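Local coordinates for bifunctional enzyme IspD/IspF (Campylobacter jejuni, PDB 1W55), which makes 4-diphosphocytidyl-2-C-methyl-D-erythritol from CTP and methylerythritol phosphate, and cyclises its 2-phosphate to methylerythritol cyclodiphosphate, two steps of isoprenoid precursor synthesis, at residues 76-79 against 80-84; 136-139 against 140-143; 164-168 against 169-173. All coordinates share one frame; numbering follows the deposited sequence.

Contact 1 (76-79 against 80-84); sequences RAES and LKKAL. With C (cytidine-5'-monophosphate), chain D.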
loop_
_atom_site.group_PDB
_atom_site.type_symbol
_atom_site.label_atom_id
_atom_site.label_comp_id
_atom_site.label_asym_id
_atom_site.label_seq_id
_atom_site.Cartn_x
_atom_site.Cartn_y
_atom_site.Cartn_z
ATOM N N ARG A 76 34.332 -24.025 -4.213
ATOM C CA ARG A 76 34.133 -23.102 -3.104
ATOM C C ARG A 76 35.347 -23.073 -2.170
ATOM O O ARG A 76 35.905 -21.999 -1.889
ATOM C CB ARG A 76 32.867 -23.498 -2.336
ATOM C CG ARG A 76 32.381 -22.467 -1.320
ATOM C CD ARG A 76 31.182 -22.948 -0.505
ATOM N NE ARG A 76 30.667 -21.940 0.421
ATOM C CZ ARG A 76 31.207 -21.629 1.605
ATOM N NH1 ARG A 76 32.317 -22.230 2.039
ATOM N NH2 ARG A 76 30.632 -20.698 2.361
ATOM N N ALA A 77 35.766 -24.252 -1.707
ATOM C CA ALA A 77 36.867 -24.358 -0.741
ATOM C C ALA A 77 38.194 -23.865 -1.310
ATOM O O ALA A 77 38.992 -23.256 -0.583
ATOM C CB ALA A 77 36.999 -25.787 -0.208
ATOM N N GLU A 78 38.435 -24.108 -2.601
ATOM C CA GLU A 78 39.625 -23.542 -3.237
ATOM C C GLU A 78 39.584 -22.024 -3.380
ATOM O O GLU A 78 40.586 -21.360 -3.107
ATOM C CB GLU A 78 39.969 -24.188 -4.579
ATOM C CG GLU A 78 41.444 -23.963 -4.906
ATOM C CD GLU A 78 41.884 -24.439 -6.278
ATOM O OE1 GLU A 78 41.041 -24.819 -7.117
ATOM O OE2 GLU A 78 43.111 -24.428 -6.513
ATOM N N SER A 79 38.452 -21.467 -3.804
ATOM C CA SER A 79 38.323 -20.006 -3.830
ATOM C C SER A 79 38.573 -19.432 -2.444
ATOM O O SER A 79 39.305 -18.456 -2.289
ATOM C CB SER A 79 36.947 -19.577 -4.338
ATOM O OG SER A 79 36.701 -20.108 -5.631
ATOM N N LEU A 80 37.979 -20.070 -1.439
ATOM C CA LEU A 80 38.122 -19.664 -0.046
ATOM C C LEU A 80 39.583 -19.706 0.418
ATOM O O LEU A 80 40.084 -18.748 1.014
ATOM C CB LEU A 80 37.240 -20.546 0.863
ATOM C CG LEU A 80 37.255 -20.192 2.361
ATOM C CD1 LEU A 80 37.075 -18.675 2.615
ATOM C CD2 LEU A 80 36.195 -20.988 3.110
ATOM N N LYS A 81 40.252 -20.823 0.137
ATOM C CA LYS A 81 41.645 -21.018 0.527
ATOM C C LYS A 81 42.544 -19.933 -0.058
ATOM O O LYS A 81 43.410 -19.387 0.639
ATOM C CB LYS A 81 42.125 -22.420 0.111
ATOM C CG LYS A 81 43.633 -22.644 0.213
ATOM C CD LYS A 81 44.011 -24.075 -0.163
ATOM C CE LYS A 81 45.388 -24.446 0.390
ATOM N NZ LYS A 81 45.574 -25.926 0.394
ATOM N N LYS A 82 42.336 -19.615 -1.333
ATOM C CA LYS A 82 43.113 -18.560 -1.985
ATOM C C LYS A 82 42.848 -17.199 -1.351
ATOM O O LYS A 82 43.779 -16.438 -1.103
ATOM C CB LYS A 82 42.827 -18.509 -3.485
ATOM C CG LYS A 82 43.271 -19.752 -4.256
ATOM C CD LYS A 82 42.701 -19.752 -5.671
ATOM C CE LYS A 82 43.373 -18.684 -6.543
ATOM N NZ LYS A 82 42.866 -18.703 -7.944
ATOM N N ALA A 83 41.583 -16.901 -1.068
ATOM C CA ALA A 83 41.227 -15.611 -0.468
ATOM C C ALA A 83 41.757 -15.468 0.957
ATOM O O ALA A 83 42.085 -14.360 1.390
ATOM C CB ALA A 83 39.720 -15.397 -0.505
ATOM N N LEU A 84 41.827 -16.580 1.688
ATOM C CA LEU A 84 42.366 -16.563 3.057
ATOM C C LEU A 84 43.826 -16.101 3.153
ATOM O O LEU A 84 44.217 -15.514 4.159
ATOM C CB LEU A 84 42.197 -17.923 3.745
ATOM C CG LEU A 84 40.792 -18.282 4.239
ATOM C CD1 LEU A 84 40.674 -19.776 4.464
ATOM C CD2 LEU A 84 40.434 -17.516 5.508
HETATM O OP3 C D . 26.333 -23.398 -3.388
HETATM P P C D . 27.722 -23.546 -3.960
HETATM O OP1 C D . 27.717 -23.790 -5.448
HETATM O OP2 C D . 28.645 -24.431 -3.154
HETATM O "O5'" C D . 28.348 -22.063 -3.885
HETATM C "C5'" C D . 28.503 -21.371 -2.655
HETATM C "C4'" C D . 29.231 -20.047 -2.888
HETATM O "O4'" C D . 30.609 -20.259 -3.221
HETATM C "C3'" C D . 28.629 -19.238 -4.020
HETATM O "O3'" C D . 28.498 -17.908 -3.552
HETATM C "C2'" C D . 29.643 -19.304 -5.142
HETATM O "O2'" C D . 29.670 -18.124 -5.937
HETATM C "C1'" C D . 30.948 -19.514 -4.391
HETATM N N1 C D . 31.898 -20.271 -5.203
HETATM C C2 C D . 33.189 -19.747 -5.384
HETATM O O2 C D . 33.511 -18.651 -4.851
HETATM N N3 C D . 34.068 -20.443 -6.134
HETATM C C4 C D . 33.720 -21.619 -6.723
HETATM N N4 C D . 34.623 -22.294 -7.482
HETATM C C5 C D . 32.444 -22.147 -6.554
HETATM C C6 C D . 31.537 -21.440 -5.774
#

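Contact 2 (136-139 against 140-143); sequences ALQR and EKIK. With C (cytidine-5'-monophosphate), chain B.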
loop_
_atom_site.group_PDB
_atom_site.type_symbol
_atom_site.label_atom_id
_atom_site.label_comp_id
_atom_site.label_asym_id
_atom_site.label_seq_id
_atom_site.Cartn_x
_atom_site.Cartn_y
_atom_site.Cartn_z
ATOM N N ALA A 136 13.868 -42.915 4.219
ATOM C CA ALA A 136 13.579 -42.002 5.315
ATOM C C ALA A 136 14.711 -41.872 6.328
ATOM O O ALA A 136 15.328 -42.861 6.710
ATOM C CB ALA A 136 12.285 -42.412 5.999
ATOM N N LEU A 137 14.973 -40.634 6.744
ATOM C CA LEU A 137 15.933 -40.312 7.795
ATOM C C LEU A 137 15.190 -39.726 8.963
ATOM O O LEU A 137 14.066 -39.244 8.803
ATOM C CB LEU A 137 16.916 -39.246 7.326
ATOM C CG LEU A 137 17.987 -39.564 6.296
ATOM C CD1 LEU A 137 18.903 -38.370 6.197
ATOM C CD2 LEU A 137 18.763 -40.833 6.656
ATOM N N GLN A 138 15.826 -39.729 10.130
ATOM C CA GLN A 138 15.247 -39.108 11.312
ATOM C C GLN A 138 15.389 -37.593 11.205
ATOM O O GLN A 138 16.489 -37.048 11.351
ATOM C CB GLN A 138 15.906 -39.644 12.593
ATOM C CG GLN A 138 15.138 -39.328 13.881
ATOM C CD GLN A 138 13.958 -40.272 14.107
ATOM O OE1 GLN A 138 14.131 -41.493 14.158
ATOM N NE2 GLN A 138 12.762 -39.711 14.233
ATOM N N ARG A 139 14.271 -36.916 10.952
ATOM C CA ARG A 139 14.305 -35.490 10.610
ATOM C C ARG A 139 14.814 -34.597 11.735
ATOM O O ARG A 139 15.393 -33.546 11.469
ATOM C CB ARG A 139 12.941 -35.010 10.102
ATOM C CG ARG A 139 11.803 -35.083 11.123
ATOM C CD ARG A 139 10.427 -35.091 10.489
ATOM N NE ARG A 139 9.363 -35.076 11.490
ATOM C CZ ARG A 139 8.072 -35.193 11.216
ATOM N NH1 ARG A 139 7.665 -35.326 9.959
ATOM N NH2 ARG A 139 7.179 -35.165 12.201
ATOM N N GLU A 140 14.618 -35.032 12.981
ATOM C CA GLU A 140 15.045 -34.281 14.168
ATOM C C GLU A 140 16.572 -34.128 14.261
ATOM O O GLU A 140 17.067 -33.201 14.909
ATOM C CB GLU A 140 14.523 -34.953 15.456
ATOM C CG GLU A 140 13.003 -34.934 15.624
ATOM C CD GLU A 140 12.298 -36.101 14.932
ATOM O OE1 GLU A 140 12.975 -37.086 14.553
ATOM O OE2 GLU A 140 11.054 -36.034 14.758
ATOM N N LYS A 141 17.308 -35.039 13.621
ATOM C CA LYS A 141 18.777 -35.011 13.655
ATOM C C LYS A 141 19.393 -34.202 12.503
ATOM O O LYS A 141 20.628 -34.085 12.391
ATOM C CB LYS A 141 19.332 -36.444 13.664
ATOM C CG LYS A 141 18.902 -37.248 14.896
ATOM C CD LYS A 141 19.657 -38.566 14.983
ATOM C CE LYS A 141 19.430 -39.247 16.337
ATOM N NZ LYS A 141 19.045 -40.669 16.123
ATOM N N ILE A 142 18.528 -33.652 11.648
ATOM C CA ILE A 142 18.979 -32.892 10.486
ATOM C C ILE A 142 19.232 -31.442 10.856
ATOM O O ILE A 142 18.431 -30.839 11.568
ATOM C CB ILE A 142 17.940 -32.988 9.347
ATOM C CG1 ILE A 142 17.822 -34.438 8.840
ATOM C CG2 ILE A 142 18.257 -31.996 8.217
ATOM C CD1 ILE A 142 18.957 -34.906 7.916
ATOM N N LYS A 143 20.347 -30.895 10.368
ATOM C CA LYS A 143 20.598 -29.448 10.360
ATOM C C LYS A 143 20.822 -28.967 8.926
ATOM O O LYS A 143 21.621 -29.562 8.193
ATOM C CB LYS A 143 21.851 -29.105 11.171
ATOM C CG LYS A 143 21.628 -28.936 12.645
ATOM C CD LYS A 143 22.855 -28.332 13.315
ATOM C CE LYS A 143 22.803 -28.517 14.824
ATOM N NZ LYS A 143 22.945 -29.946 15.243
HETATM O OP3 C B . 4.404 -32.951 12.133
HETATM P P C B . 3.690 -34.040 12.897
HETATM O OP1 C B . 3.703 -33.811 14.387
HETATM O OP2 C B . 4.015 -35.445 12.446
HETATM O "O5'" C B . 2.130 -33.812 12.557
HETATM C "C5'" C B . 1.632 -33.874 11.229
HETATM C "C4'" C B . 0.109 -33.741 11.236
HETATM O "O4'" C B . -0.516 -34.909 11.784
HETATM C "C3'" C B . -0.374 -32.562 12.059
HETATM O "O3'" C B . -1.339 -31.881 11.280
HETATM C "C2'" C B . -1.020 -33.170 13.286
HETATM O "O2'" C B . -2.111 -32.400 13.779
HETATM C "C1'" C B . -1.468 -34.531 12.778
HETATM N N1 C B . -1.469 -35.514 13.860
HETATM C C2 C B . -2.635 -36.268 14.078
HETATM O O2 C B . -3.648 -36.097 13.348
HETATM N N3 C B . -2.639 -37.175 15.076
HETATM C C4 C B . -1.552 -37.353 15.875
HETATM N N4 C B . -1.589 -38.267 16.880
HETATM C C5 C B . -0.394 -36.610 15.672
HETATM C C6 C B . -0.378 -35.682 14.639
HETATM O O HOH W 1 16.732 -42.152 14.519
HETATM O O HOH W 2 15.895 -31.100 12.183
#

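Contact 3 (164-168 against 169-173); sequences LEFTD and DSTAI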
loop_
_atom_site.group_PDB
_atom_site.type_symbol
_atom_site.label_atom_id
_atom_site.label_comp_id
_atom_site.label_asym_id
_atom_site.label_seq_id
_atom_site.Cartn_x
_atom_site.Cartn_y
_atom_site.Cartn_z
ATOM N N LEU A 164 39.802 -29.975 -0.362
ATOM C CA LEU A 164 39.105 -28.838 -0.950
ATOM C C LEU A 164 37.667 -29.167 -1.371
ATOM O O LEU A 164 37.100 -28.496 -2.246
ATOM C CB LEU A 164 39.918 -28.264 -2.119
ATOM C CG LEU A 164 41.334 -27.795 -1.755
ATOM C CD1 LEU A 164 42.126 -27.395 -2.991
ATOM C CD2 LEU A 164 41.297 -26.649 -0.737
ATOM N N GLU A 165 37.079 -30.177 -0.725
ATOM C CA GLU A 165 35.731 -30.663 -1.071
ATOM C C GLU A 165 34.619 -30.130 -0.159
ATOM O O GLU A 165 33.429 -30.261 -0.488
ATOM C CB GLU A 165 35.674 -32.202 -1.049
ATOM C CG GLU A 165 36.517 -32.893 -2.110
ATOM C CD GLU A 165 35.841 -32.908 -3.468
ATOM O OE1 GLU A 165 35.111 -33.887 -3.758
ATOM O OE2 GLU A 165 36.036 -31.939 -4.243
ATOM N N PHE A 166 35.009 -29.566 0.988
ATOM C CA PHE A 166 34.065 -29.046 1.980
ATOM C C PHE A 166 33.121 -28.015 1.352
ATOM O O PHE A 166 33.568 -27.125 0.619
ATOM C CB PHE A 166 34.825 -28.398 3.140
ATOM C CG PHE A 166 35.712 -29.344 3.902
ATOM C CD1 PHE A 166 37.093 -29.122 3.966
ATOM C CD2 PHE A 166 35.177 -30.444 4.571
ATOM C CE1 PHE A 166 37.926 -29.974 4.686
ATOM C CE2 PHE A 166 36.008 -31.315 5.296
ATOM C CZ PHE A 166 37.383 -31.074 5.349
ATOM N N THR A 167 31.823 -28.162 1.610
ATOM C CA THR A 167 30.818 -27.261 1.041
ATOM C C THR A 167 30.536 -26.078 1.970
ATOM O O THR A 167 29.830 -25.140 1.591
ATOM C CB THR A 167 29.501 -27.999 0.745
ATOM O OG1 THR A 167 28.979 -28.530 1.969
ATOM C CG2 THR A 167 29.728 -29.235 -0.152
ATOM N N ASP A 168 31.064 -26.140 3.189
ATOM C CA ASP A 168 30.980 -25.024 4.127
ATOM C C ASP A 168 32.205 -25.021 5.040
ATOM O O ASP A 168 33.074 -25.901 4.934
ATOM C CB ASP A 168 29.673 -25.069 4.935
ATOM C CG ASP A 168 29.820 -25.807 6.264
ATOM O OD1 ASP A 168 30.510 -26.850 6.303
ATOM O OD2 ASP A 168 29.285 -25.411 7.322
ATOM N N ASP A 169 32.263 -24.034 5.931
ATOM C CA ASP A 169 33.403 -23.864 6.810
ATOM C C ASP A 169 33.297 -24.700 8.084
ATOM O O ASP A 169 34.319 -25.094 8.640
ATOM C CB ASP A 169 33.601 -22.384 7.136
ATOM C CG ASP A 169 33.761 -21.520 5.879
ATOM O OD1 ASP A 169 33.808 -22.074 4.757
ATOM O OD2 ASP A 169 33.834 -20.278 5.915
ATOM N N SER A 170 32.068 -24.986 8.525
ATOM C CA SER A 170 31.853 -25.754 9.756
ATOM C C SER A 170 32.340 -27.210 9.629
ATOM O O SER A 170 33.018 -27.717 10.533
ATOM C CB SER A 170 30.392 -25.679 10.229
ATOM O OG SER A 170 29.545 -26.557 9.495
ATOM N N THR A 171 32.013 -27.864 8.511
ATOM C CA THR A 171 32.517 -29.213 8.243
ATOM C C THR A 171 34.034 -29.225 8.086
ATOM O O THR A 171 34.681 -30.191 8.473
ATOM C CB THR A 171 31.892 -29.833 6.987
ATOM O OG1 THR A 171 32.053 -28.939 5.867
ATOM C CG2 THR A 171 30.393 -29.998 7.148
ATOM N N ALA A 172 34.594 -28.159 7.510
ATOM C CA ALA A 172 36.044 -28.063 7.355
ATOM C C ALA A 172 36.723 -28.001 8.728
ATOM O O ALA A 172 37.626 -28.780 9.009
ATOM C CB ALA A 172 36.425 -26.857 6.493
ATOM N N ILE A 173 36.257 -27.087 9.575
ATOM C CA ILE A 173 36.798 -26.894 10.918
ATOM C C ILE A 173 36.569 -28.122 11.807
ATOM O O ILE A 173 37.479 -28.552 12.517
ATOM C CB ILE A 173 36.177 -25.635 11.580
ATOM C CG1 ILE A 173 36.570 -24.364 10.810
ATOM C CG2 ILE A 173 36.524 -25.572 13.080
ATOM C CD1 ILE A 173 37.833 -23.669 11.298
HETATM O O HOH W 3 31.357 -30.482 3.640
HETATM O O HOH W 4 35.012 -24.434 3.700
#

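Contact 1 (76-79 against 80-84)
R76 and L80, one helical turn apart, begin a run of backbone hydrogen bonds: L80 N donates to R76 O over 2.9 Å, and K81 N to A77 O over 2.8 Å. K82 N repeats the spacing on E78 O, and A83 N on S79 O, both at 3.0 Å. Four successive i to i+4 bonds establish a regular alpha-helix.

The nucleotide contacts come from one side of its first turn. S79 holds OG beside its own backbone N (chi1 -57°), and this hydroxyl donates to the cytosine N3 of the bound CMP over 2.7 Å. The same OG is also hydrogen-bonded to G73 N and, weakly, to T75 O. R76 runs its chain out extended past the sugar, with CG 3.4 Å from O4' of CMP.

Among side chains, L80 CD2 lies 4.2 Å from R76 NH1, oblique to the guanidinium, whose charge is met by D96 and D169.

The helix rests on the central sheet of the cytidylyltransferase domain: R76, L80, A83 and L84 touch strand 4-9, S79 and A83 reach strand 50-54, and L80 and L84 press on strand 91-96.

Contact 2 (136-139 against 140-143)
The turn in which Q138 and R139 meet K141 and I142 belongs to the extended beta arm by which IspD subunits interlock, and it carries an arginine into the partner's active site. It joins strand 135-137 to strand 142-145. Two consecutive i to i+3 bonds define its 3-10 geometry: K141 N to Q138 O and I142 N to R139 O, each 3.1 Å. In both the donor stands well above the carbonyl plane, by 46° at Q138 and 63° at R139, so neither N-H lies on a carbonyl lone pair.

R139 CG sits between its backbone N and carbonyl carbon, and from there the chain extends straight out. At the far end R139 NH2 donates to OP2 of a CMP held by the second subunit, 3.2 Å away and in the guanidinium plane. This agrees with the predicted role of R139 in positioning methylerythritol phosphate for attack. Nearer the backbone, E140 OE2 makes only a long salt bridge to R139 NE, 3.8 Å, with the carboxylate and guanidinium planes 60° apart, so it can steady the arginine only loosely.

The other carboxylate oxygen is gripped more firmly. E140 bends at chi2 and offers OE1 on its syn side to Q138 NE2, 2.7 Å away and close to the amide plane. E140 also touches a crystal neighbour, which may influence this pose.

Apolar contact is made by L137 and I142, which cross at about a right angle, CD1 to CD1 at 3.9 Å. L137 also packs on L137 of the second subunit, while I142 and K143 form an antiparallel ladder with a strand of that subunit. A water donates to Q138 OE1 over 2.7 Å and weakly accepts from K141 NZ.

Contact 3 (164-168 against 169-173)
With chi1 at 93°, away from the usual staggered values, D168 swings its carboxylate over the start of the helix, where T171 meets it with a hydroxyl set between its own backbone N and carbonyl carbon (chi1 53°). One oxygen therefore takes two bonds from one residue: D168 OD1 accepts from T171 N at 2.9 Å, on its syn side, and from T171 OG1 at 2.6 Å, nearly in line with the C-O bond. Its other oxygen, OD2, is approached by S170 OG at 2.5 Å, a length too short to interpret closely, and also accepts from Q149 NE2. With Q149 NE2 on OD2 and T171 on OD1, the carboxylate is held at both ends, which should limit its rotation. Set at a helix N-terminus amid these donors, it is probably stabilised in its charged form.

F166 approaches from the loop side and lays its ring flat against the helix. A172 CA sits 3.5 Å from the ring centroid and only 4° off the normal, a CH-pi contact over the centre of one face. A172 CB leans toward the ring's CD1 side. Near the ring edge, in its plane, a water links loop to helix: it accepts from T167 N at 3.1 Å and donates to T171 OG1 at 2.8 Å. T171 OG1 thus accepts from the water while donating to D168.

Another water donates to D169 OD1, an oxygen that also binds R76, and weakly to D168 O. Toward the second subunit, T167 OG1 is hydrogen-bonded to T129 OG1 of that chain, and T171 packs on its L131.

Together these features make an aspartate N-cap: the residue just before helix 169-174 caps a backbone N-H of its first turn, while an aromatic from the preceding loop closes over the same turn.

In the fold
Contacts 1 and 3 adjoin, their centres about 11 Å apart: R76 NH1 and D169 OD1 form a salt bridge of 3.1 Å, and R76 CD lies 3.3 Å from T167 O. The helix that reads the cytosine is thereby tied to the start of helix 169-174. Contact 2 stands apart within the chain, its centre about 30 Å from that of contact 1 and about 20 Å from that of contact 3. Pairing with a second subunit of the six-chain assembly brings them together. R139 of the second subunit hydrogen-bonds the CMP held by S79, and packs on T167, so each cytidylyltransferase site draws on R76 and S79 of one chain and R139 of another, with T167 close by.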